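Side-chain contacts in triosephosphate isomerase (Trichomonas vaginalis, PDB 4O4V), which probably catalyses the interconversion of D-glyceraldehyde 3-phosphate and dihydroxyacetone phosphate in glycolysis and gluconeogenesis, working as a homodimer: residues T3-G8 with I87-L92; N9-P14 with H94-D99; F230-A235 with P239-I244. All blocks are in the same frame, centred on the assembly; numbering follows the deposited sequence.

Contact 1 (T3-G8 with I87-L92)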
loop_
_atom_site.group_PDB
_atom_site.type_symbol
_atom_site.label_atom_id
_atom_site.label_comp_id
_atom_site.label_asym_id
_atom_site.label_seq_id
_atom_site.Cartn_x
_atom_site.Cartn_y
_atom_site.Cartn_z
ATOM N N THR A 3 4.485 0.058 -30.658
ATOM C CA THR A 3 4.221 -1.338 -30.315
ATOM C C THR A 3 2.963 -1.405 -29.456
ATOM O O THR A 3 2.831 -0.695 -28.456
ATOM C CB THR A 3 5.401 -1.929 -29.578
ATOM O OG1 THR A 3 6.545 -1.832 -30.426
ATOM C CG2 THR A 3 5.162 -3.374 -29.236
ATOM N N PHE A 4 2.046 -2.286 -29.826
ATOM C CA PHE A 4 0.822 -2.545 -29.059
ATOM C C PHE A 4 1.206 -2.968 -27.651
ATOM O O PHE A 4 2.176 -3.707 -27.463
ATOM C CB PHE A 4 0.008 -3.635 -29.756
ATOM C CG PHE A 4 -1.470 -3.664 -29.392
ATOM C CD1 PHE A 4 -2.356 -2.804 -29.993
ATOM C CD2 PHE A 4 -1.993 -4.601 -28.505
ATOM C CE1 PHE A 4 -3.701 -2.857 -29.769
ATOM C CE2 PHE A 4 -3.351 -4.647 -28.266
ATOM C CZ PHE A 4 -4.204 -3.781 -28.897
ATOM N N PHE A 5 0.425 -2.524 -26.680
ATOM C CA PHE A 5 0.780 -2.687 -25.256
ATOM C C PHE A 5 -0.414 -3.216 -24.503
ATOM O O PHE A 5 -1.481 -2.602 -24.536
ATOM C CB PHE A 5 1.205 -1.320 -24.713
ATOM C CG PHE A 5 1.701 -1.336 -23.290
ATOM C CD1 PHE A 5 0.807 -1.379 -22.217
ATOM C CD2 PHE A 5 3.055 -1.295 -23.024
ATOM C CE1 PHE A 5 1.274 -1.371 -20.909
ATOM C CE2 PHE A 5 3.516 -1.305 -21.715
ATOM C CZ PHE A 5 2.612 -1.335 -20.666
ATOM N N VAL A 6 -0.235 -4.301 -23.769
ATOM C CA VAL A 6 -1.303 -4.853 -22.925
ATOM C C VAL A 6 -0.804 -5.031 -21.527
ATOM O O VAL A 6 0.138 -5.813 -21.271
ATOM C CB VAL A 6 -1.877 -6.164 -23.521
ATOM C CG1 VAL A 6 -2.945 -6.761 -22.596
ATOM C CG2 VAL A 6 -2.437 -5.919 -24.943
ATOM N N GLY A 7 -1.423 -4.309 -20.604
ATOM C CA GLY A 7 -1.168 -4.445 -19.175
ATOM C C GLY A 7 -2.274 -5.210 -18.517
ATOM O O GLY A 7 -3.455 -4.890 -18.709
ATOM N N GLY A 8 -1.950 -6.236 -17.769
ATOM C CA GLY A 8 -2.910 -6.952 -16.947
ATOM C C GLY A 8 -2.902 -6.424 -15.533
ATOM O O GLY A 8 -1.941 -6.720 -14.793
ATOM N N ILE A 87 12.111 -4.992 -10.876
ATOM C CA ILE A 87 10.811 -4.574 -11.430
ATOM C C ILE A 87 10.909 -3.146 -11.910
ATOM O O ILE A 87 11.426 -2.295 -11.198
ATOM C CB ILE A 87 9.724 -4.730 -10.362
ATOM C CG1 ILE A 87 9.588 -6.206 -9.975
ATOM C CG2 ILE A 87 8.407 -4.144 -10.852
ATOM C CD1 ILE A 87 8.819 -6.440 -8.712
ATOM N N GLU A 88 10.416 -2.886 -13.117
ATOM C CA GLU A 88 10.638 -1.634 -13.815
ATOM C C GLU A 88 9.410 -0.763 -14.045
ATOM O O GLU A 88 9.563 0.334 -14.588
ATOM C CB GLU A 88 11.259 -1.934 -15.231
ATOM C CG GLU A 88 12.286 -3.122 -15.340
ATOM C CD GLU A 88 12.553 -3.597 -16.795
ATOM O OE1 GLU A 88 12.148 -2.891 -17.757
ATOM O OE2 GLU A 88 13.165 -4.693 -16.955
ATOM N N TRP A 89 8.213 -1.264 -13.753
ATOM C CA TRP A 89 6.951 -0.611 -14.094
ATOM C C TRP A 89 6.136 -0.356 -12.845
ATOM O O TRP A 89 6.159 -1.116 -11.887
ATOM C CB TRP A 89 6.120 -1.515 -14.995
ATOM C CG TRP A 89 6.512 -1.535 -16.445
ATOM C CD1 TRP A 89 7.326 -2.448 -17.050
ATOM C CD2 TRP A 89 6.109 -0.617 -17.464
ATOM N NE1 TRP A 89 7.438 -2.158 -18.382
ATOM C CE2 TRP A 89 6.719 -1.028 -18.656
ATOM C CE3 TRP A 89 5.300 0.523 -17.478
ATOM C CZ2 TRP A 89 6.556 -0.344 -19.853
ATOM C CZ3 TRP A 89 5.134 1.215 -18.663
ATOM C CH2 TRP A 89 5.748 0.770 -19.839
ATOM N N THR A 90 5.325 0.702 -12.919
ATOM C CA THR A 90 4.210 0.892 -11.993
ATOM C C THR A 90 3.030 1.531 -12.698
ATOM O O THR A 90 3.194 2.360 -13.605
ATOM C CB THR A 90 4.591 1.743 -10.753
ATOM O OG1 THR A 90 3.531 1.687 -9.779
ATOM C CG2 THR A 90 4.942 3.158 -11.096
ATOM N N ILE A 91 1.834 1.180 -12.248
ATOM C CA ILE A 91 0.615 1.956 -12.521
ATOM C C ILE A 91 0.570 3.149 -11.594
ATOM O O ILE A 91 0.981 3.037 -10.432
ATOM C CB ILE A 91 -0.641 1.073 -12.340
ATOM C CG1 ILE A 91 -0.579 -0.160 -13.257
ATOM C CG2 ILE A 91 -1.939 1.844 -12.578
ATOM C CD1 ILE A 91 -1.666 -1.184 -12.998
ATOM N N LEU A 92 0.060 4.279 -12.086
ATOM C CA LEU A 92 -0.206 5.464 -11.269
ATOM C C LEU A 92 -1.555 6.034 -11.610
ATOM O O LEU A 92 -1.938 6.075 -12.780
ATOM C CB LEU A 92 0.858 6.557 -11.523
ATOM C CG LEU A 92 2.275 6.255 -11.055
ATOM C CD1 LEU A 92 3.189 7.405 -11.438
ATOM C CD2 LEU A 92 2.294 6.023 -9.570
#
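Phe5 and Trp89 reach toward each other from opposite directions and meet ring to ring, a compact illustration of how two strands that are not neighbours in a closed barrel can still touch through its interior. The outer part of the phenyl ring comes against the benzo part of the indole: CE2 of Phe5 lies 3.6 Å from CH2 of Trp89 and 3.7 Å from its CZ2. Beside it, Phe5 CZ stands over one face of the indole, 3.9 Å above its plane and shifted toward the rim. The two planes are inclined at 57°, with 5.2 Å between the centroids of the Phe5 ring and the six-membered ring of Trp89. The pair is an oblique aromatic contact.

Both side chains leave their strands toward each other, and the torsions complete the approach. In Phe5, CG stands anti to the backbone N (chi1 -176°), carrying the ring away from its own strand; in Trp89, a second torsion of 96° sets the indole crosswise to its stem and presents a broad side to the incoming ring. No hydrogen bond links the two segments, and the small shared surface is apolar and buried.

The aromatic pair lies near the N-terminal ends of strands 5-9 and 89-92, within the parallel barrel. Ile123 of strand 121-126 touches both side chains, and so does Glu37 of strand 37-41, while Val39 adds to the packing round Phe5. Trp89 further packs on Lys59 and Ser61 of strand 59-62, the neighbour of its own strand, and on Lys121 of strand 121-126, the neighbour on the other flank.

Contact 2 (N9-P14 with H94-D99)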
loop_
_atom_site.group_PDB
_atom_site.type_symbol
_atom_site.label_atom_id
_atom_site.label_comp_id
_atom_site.label_asym_id
_atom_site.label_seq_id
_atom_site.Cartn_x
_atom_site.Cartn_y
_atom_site.Cartn_z
ATOM N N ASN A 9 -3.937 -5.737 -15.098
ATOM C CA ASN A 9 -4.016 -5.216 -13.732
ATOM C C ASN A 9 -4.810 -6.197 -12.879
ATOM O O ASN A 9 -6.036 -6.236 -12.949
ATOM C CB ASN A 9 -4.691 -3.851 -13.752
ATOM C CG ASN A 9 -4.795 -3.235 -12.384
ATOM O OD1 ASN A 9 -4.176 -3.711 -11.418
ATOM N ND2 ASN A 9 -5.530 -2.151 -12.286
ATOM N N TRP A 10 -4.116 -6.984 -12.070
ATOM C CA TRP A 10 -4.791 -7.916 -11.163
ATOM C C TRP A 10 -5.601 -7.210 -10.093
ATOM O O TRP A 10 -6.458 -7.844 -9.476
ATOM C CB TRP A 10 -3.787 -8.824 -10.476
ATOM C CG TRP A 10 -3.092 -9.804 -11.373
ATOM C CD1 TRP A 10 -3.123 -9.886 -12.736
ATOM C CD2 TRP A 10 -2.214 -10.839 -10.923
ATOM N NE1 TRP A 10 -2.299 -10.922 -13.161
ATOM C CE2 TRP A 10 -1.746 -11.524 -12.063
ATOM C CE3 TRP A 10 -1.795 -11.267 -9.656
ATOM C CZ2 TRP A 10 -0.852 -12.609 -11.977
ATOM C CZ3 TRP A 10 -0.903 -12.344 -9.578
ATOM C CH2 TRP A 10 -0.456 -12.999 -10.727
ATOM N N LYS A 11 -5.333 -5.935 -9.845
ATOM C CA LYS A 11 -5.952 -5.177 -8.760
ATOM C C LYS A 11 -5.637 -5.887 -7.454
ATOM O O LYS A 11 -4.533 -6.419 -7.291
ATOM C CB LYS A 11 -7.441 -4.896 -8.976
ATOM C CG LYS A 11 -7.730 -4.265 -10.355
ATOM C CD LYS A 11 -9.171 -3.862 -10.516
ATOM C CE LYS A 11 -9.421 -3.236 -11.870
ATOM N NZ LYS A 11 -10.803 -2.705 -11.933
ATOM N N ALA A 12 -6.539 -5.901 -6.488
ATOM C CA ALA A 12 -6.295 -6.557 -5.193
ATOM C C ALA A 12 -6.746 -8.013 -5.266
ATOM O O ALA A 12 -7.711 -8.424 -4.623
ATOM C CB ALA A 12 -6.970 -5.814 -4.058
ATOM N N ASN A 13 -6.033 -8.764 -6.082
ATOM C CA ASN A 13 -6.353 -10.168 -6.338
ATOM C C ASN A 13 -5.075 -10.869 -6.754
ATOM O O ASN A 13 -4.117 -10.221 -7.187
ATOM C CB ASN A 13 -7.312 -10.323 -7.525
ATOM C CG ASN A 13 -8.634 -9.650 -7.348
ATOM O OD1 ASN A 13 -9.545 -10.204 -6.704
ATOM N ND2 ASN A 13 -8.790 -8.471 -7.917
ATOM N N PRO A 14 -5.045 -12.200 -6.691
ATOM C CA PRO A 14 -6.010 -13.070 -6.014
ATOM C C PRO A 14 -5.803 -13.017 -4.499
ATOM O O PRO A 14 -5.004 -12.235 -3.993
ATOM C CB PRO A 14 -5.674 -14.451 -6.615
ATOM C CG PRO A 14 -4.196 -14.389 -6.809
ATOM C CD PRO A 14 -3.916 -12.961 -7.249
ATOM N N HIS A 94 -4.684 5.219 -10.996
ATOM C CA HIS A 94 -5.846 4.401 -11.299
ATOM C C HIS A 94 -7.071 5.002 -10.633
ATOM O O HIS A 94 -7.002 5.515 -9.499
ATOM C CB HIS A 94 -5.621 2.976 -10.797
ATOM C CG HIS A 94 -6.605 2.013 -11.334
ATOM N ND1 HIS A 94 -7.860 1.841 -10.810
ATOM C CD2 HIS A 94 -6.522 1.209 -12.411
ATOM C CE1 HIS A 94 -8.514 0.987 -11.570
ATOM N NE2 HIS A 94 -7.707 0.564 -12.525
ATOM N N SER A 95 -8.195 4.939 -11.321
ATOM C CA SER A 95 -9.448 5.475 -10.795
ATOM C C SER A 95 -9.753 5.027 -9.364
ATOM O O SER A 95 -10.319 5.800 -8.593
ATOM C CB SER A 95 -10.615 5.120 -11.719
ATOM O OG SER A 95 -10.851 3.733 -11.801
ATOM N N GLU A 96 -9.452 3.775 -9.028
ATOM C CA GLU A 96 -9.740 3.292 -7.687
ATOM C C GLU A 96 -8.928 4.031 -6.638
ATOM O O GLU A 96 -9.419 4.264 -5.526
ATOM C CB GLU A 96 -9.529 1.767 -7.665
ATOM C CG GLU A 96 -10.573 1.040 -8.512
ATOM C CD GLU A 96 -10.153 -0.286 -9.065
ATOM O OE1 GLU A 96 -9.099 -0.847 -8.695
ATOM O OE2 GLU A 96 -10.927 -0.814 -9.920
ATOM N N ARG A 97 -7.694 4.377 -6.957
ATOM C CA ARG A 97 -6.876 5.142 -6.039
ATOM C C ARG A 97 -7.262 6.618 -5.967
ATOM O O ARG A 97 -7.225 7.221 -4.891
ATOM C CB ARG A 97 -5.396 4.969 -6.318
ATOM C CG ARG A 97 -4.971 3.512 -6.245
ATOM C CD ARG A 97 -3.513 3.327 -5.878
ATOM N NE ARG A 97 -3.191 3.836 -4.544
ATOM C CZ ARG A 97 -3.445 3.197 -3.409
ATOM N NH1 ARG A 97 -3.978 1.992 -3.419
ATOM N NH2 ARG A 97 -3.133 3.770 -2.252
ATOM N N ARG A 98 -7.661 7.201 -7.089
ATOM C CA ARG A 98 -8.138 8.583 -7.099
ATOM C C ARG A 98 -9.416 8.674 -6.294
ATOM O O ARG A 98 -9.640 9.647 -5.568
ATOM C CB ARG A 98 -8.370 9.058 -8.534
ATOM C CG ARG A 98 -7.102 9.219 -9.341
ATOM C CD ARG A 98 -7.439 9.676 -10.759
ATOM N NE ARG A 98 -6.321 9.880 -11.671
ATOM C CZ ARG A 98 -5.798 11.050 -11.995
ATOM N NH1 ARG A 98 -6.139 12.159 -11.350
ATOM N NH2 ARG A 98 -4.918 11.108 -12.973
ATOM N N ASP A 99 -10.297 7.702 -6.447
ATOM C CA ASP A 99 -11.651 7.862 -5.981
ATOM C C ASP A 99 -11.879 7.264 -4.612
ATOM O O ASP A 99 -12.676 7.860 -3.866
ATOM C CB ASP A 99 -12.643 7.309 -7.045
ATOM C CG ASP A 99 -12.590 8.080 -8.414
ATOM O OD1 ASP A 99 -11.965 9.171 -8.535
ATOM O OD2 ASP A 99 -13.208 7.594 -9.395
HETATM O O HOH W 1 -7.525 -1.547 -14.574
#
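His94 and Asn9 come from opposite directions, Asn9 ND2 approaching His94 NE2 to 3.5 Å with the amide and ring planes 74° apart. They share a water, which receives a hydrogen bond from Asn9 ND2 at 3.1 Å and lies 2.9 Å from His94 NE2, in the plane of the imidazole at its edge. The same amide nitrogen also bonds to Thr74 of the second subunit. CG of His94 lies opposite its backbone N (chi1 -167°), which swings the imidazole toward Asn9. On its other nitrogen the histidine caps the helix that follows: ND1 accepts from Glu96 N at 3.1 Å, a nearly straight bond, its donor tilted 18° from the ring plane, that with the water on NE2 limits the ring's rotation. Glu96 carries the charged link. Its OE2 offers the syn lone pair to Lys11 NZ at 2.8 Å; the extended lysine, positioned by an Asx turn from Asn9 OD1 to Lys11 N, crosses the glutamate at about a right angle. Glu96 OE1 is held by Thr74 of the second subunit. Arg97 also reaches across the dimer, to Glu76 of the second subunit. Loops and helix starts gathered at the C-terminal ends of the strands, with the partner subunit reaching in, are the setting of the active site in triosephosphate isomerases.

Contact 3 (F230-A235 with P239-I244)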
loop_
_atom_site.group_PDB
_atom_site.type_symbol
_atom_site.label_atom_id
_atom_site.label_comp_id
_atom_site.label_asym_id
_atom_site.label_seq_id
_atom_site.Cartn_x
_atom_site.Cartn_y
_atom_site.Cartn_z
ATOM N N PHE A 230 -4.364 -1.913 -24.065
ATOM C CA PHE A 230 -5.340 -2.049 -22.999
ATOM C C PHE A 230 -4.691 -2.067 -21.641
ATOM O O PHE A 230 -3.578 -2.620 -21.491
ATOM C CB PHE A 230 -6.143 -3.352 -23.150
ATOM C CG PHE A 230 -6.838 -3.455 -24.470
ATOM C CD1 PHE A 230 -7.843 -2.564 -24.781
ATOM C CD2 PHE A 230 -6.500 -4.410 -25.416
ATOM C CE1 PHE A 230 -8.487 -2.615 -25.990
ATOM C CE2 PHE A 230 -7.142 -4.449 -26.618
ATOM C CZ PHE A 230 -8.149 -3.573 -26.908
ATOM N N LEU A 231 -5.378 -1.523 -20.648
ATOM C CA LEU A 231 -5.106 -1.821 -19.241
ATOM C C LEU A 231 -6.305 -2.632 -18.793
ATOM O O LEU A 231 -7.414 -2.113 -18.635
ATOM C CB LEU A 231 -4.937 -0.538 -18.409
ATOM C CG LEU A 231 -4.525 -0.819 -16.951
ATOM C CD1 LEU A 231 -3.212 -1.549 -16.854
ATOM C CD2 LEU A 231 -4.477 0.486 -16.151
ATOM N N VAL A 232 -6.111 -3.938 -18.674
ATOM C CA VAL A 232 -7.188 -4.917 -18.501
ATOM C C VAL A 232 -7.465 -5.093 -17.039
ATOM O O VAL A 232 -6.536 -5.223 -16.230
ATOM C CB VAL A 232 -6.763 -6.265 -19.109
ATOM C CG1 VAL A 232 -7.877 -7.299 -19.013
ATOM C CG2 VAL A 232 -6.343 -6.112 -20.558
ATOM N N GLY A 233 -8.730 -5.171 -16.686
ATOM C CA GLY A 233 -9.177 -5.462 -15.332
ATOM C C GLY A 233 -9.358 -6.947 -15.093
ATOM O O GLY A 233 -8.412 -7.737 -15.169
ATOM N N GLY A 234 -10.584 -7.367 -14.824
ATOM C CA GLY A 234 -10.866 -8.716 -14.394
ATOM C C GLY A 234 -10.418 -9.824 -15.321
ATOM O O GLY A 234 -10.063 -10.898 -14.852
ATOM N N ALA A 235 -10.428 -9.595 -16.633
ATOM C CA ALA A 235 -9.960 -10.618 -17.553
ATOM C C ALA A 235 -8.481 -10.963 -17.379
ATOM O O ALA A 235 -8.028 -11.987 -17.863
ATOM C CB ALA A 235 -10.291 -10.278 -18.980
ATOM N N PRO A 239 -8.088 -16.997 -18.408
ATOM C CA PRO A 239 -7.428 -17.358 -19.670
ATOM C C PRO A 239 -7.704 -16.374 -20.812
ATOM O O PRO A 239 -6.880 -16.233 -21.733
ATOM C CB PRO A 239 -7.985 -18.756 -19.982
ATOM C CG PRO A 239 -8.417 -19.295 -18.667
ATOM C CD PRO A 239 -8.855 -18.115 -17.829
ATOM N N GLY A 240 -8.818 -15.657 -20.745
ATOM C CA GLY A 240 -9.153 -14.670 -21.763
ATOM C C GLY A 240 -8.144 -13.526 -21.873
ATOM O O GLY A 240 -8.145 -12.803 -22.891
ATOM N N PHE A 241 -7.289 -13.330 -20.865
ATOM C CA PHE A 241 -6.216 -12.368 -20.994
ATOM C C PHE A 241 -5.412 -12.625 -22.262
ATOM O O PHE A 241 -4.984 -11.687 -22.933
ATOM C CB PHE A 241 -5.298 -12.426 -19.762
ATOM C CG PHE A 241 -4.234 -11.375 -19.739
ATOM C CD1 PHE A 241 -4.582 -10.021 -19.717
ATOM C CD2 PHE A 241 -2.878 -11.713 -19.790
ATOM C CE1 PHE A 241 -3.618 -9.033 -19.707
ATOM C CE2 PHE A 241 -1.909 -10.722 -19.760
ATOM C CZ PHE A 241 -2.261 -9.385 -19.728
ATOM N N ILE A 242 -5.209 -13.887 -22.628
ATOM C CA ILE A 242 -4.375 -14.204 -23.786
ATOM C C ILE A 242 -5.060 -13.741 -25.080
ATOM O O ILE A 242 -4.406 -13.283 -26.003
ATOM C CB ILE A 242 -3.996 -15.711 -23.797
ATOM C CG1 ILE A 242 -3.399 -16.084 -22.421
ATOM C CG2 ILE A 242 -3.082 -15.994 -24.967
ATOM C CD1 ILE A 242 -2.266 -15.174 -21.941
ATOM N N ASN A 243 -6.382 -13.903 -25.168
ATOM C CA ASN A 243 -7.115 -13.376 -26.303
ATOM C C ASN A 243 -6.891 -11.894 -26.449
ATOM O O ASN A 243 -6.733 -11.379 -27.553
ATOM C CB ASN A 243 -8.614 -13.631 -26.158
ATOM C CG ASN A 243 -8.945 -15.071 -26.120
ATOM O OD1 ASN A 243 -8.777 -15.734 -25.096
ATOM N ND2 ASN A 243 -9.433 -15.590 -27.234
ATOM N N ILE A 244 -6.888 -11.178 -25.340
ATOM C CA ILE A 244 -6.693 -9.739 -25.356
ATOM C C ILE A 244 -5.264 -9.388 -25.791
ATOM O O ILE A 244 -5.071 -8.497 -26.601
ATOM C CB ILE A 244 -7.076 -9.117 -24.010
ATOM C CG1 ILE A 244 -8.540 -9.401 -23.676
ATOM C CG2 ILE A 244 -6.807 -7.660 -24.017
ATOM C CD1 ILE A 244 -8.925 -9.157 -22.220
#
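Ile244 is the hub of the apolar packing here, and its two branches divide the work. CG2 sits against both Phe230 and Val232, 3.6 Å from Phe230 CD2 and 3.8 Å from Val232 CG2. The other branch runs on from CG1, which is anti to the carbonyl carbon (chi1 -59°), and ends at CD1, 3.7 Å from Ala235 CB and 3.9 Å from Val232 CG1. Val232 and Ile244 thus reach toward each other tip to tip, each using two methyl groups, whereas Phe230 slants past the isoleucine. One helix side chain in this way bridges the strand and the short 3-10 turn beyond it.

A second apolar contact sets a ring edge against a methyl. Phe241 brings the edge of its ring to Val232, with CE1 4.1 Å from CG2 of the valine and that methyl lying near the ring plane. The same side chain packs on Val6 of the adjacent strand.

No clear hydrogen bond crosses the contact; the carbonyl oxygen of Ala235 packs 3.4 Å from Phe241 CB, where the turn closes over the start of the helix. Within the helix, Ile244 N bonds to Gly240 O, which sets Ile244 one turn beyond Gly240.

Strand 230-232 and helix 240-244 run almost exactly antiparallel, at 173°, with their axes 10.7 Å apart. This is the beta-alpha unit of the TIM barrel, here the last of the chain: a strand in the inner wall, a glycine-containing loop at its C-terminal end, and a helix returning along the outside. In triosephosphate isomerases that loop borders the phosphate end of the substrate pocket, and it probably does so here.

Overall arrangement
From the N terminus, the chain lays down strand 5-9 and then the loop 9-14, and both wait some eighty residues for their partners. Contact 1 closes the first long excursion when strand 89-92 arrives; contact 2 follows at once as the chain runs into helix 95-99. Their segments alternate along the sequence, so the two closures cross, and Ile91 touches Asn9 where they meet. Contact 3 comes later, in series, as a short local closure of the last strand and its helix. Its strand closes the barrel by pairing with strand 5-9, through Gly7 and Asn9. Together, strands 5-9 and 229-232 link the barrel interior, the catalytic-end loops and the outer helix layer.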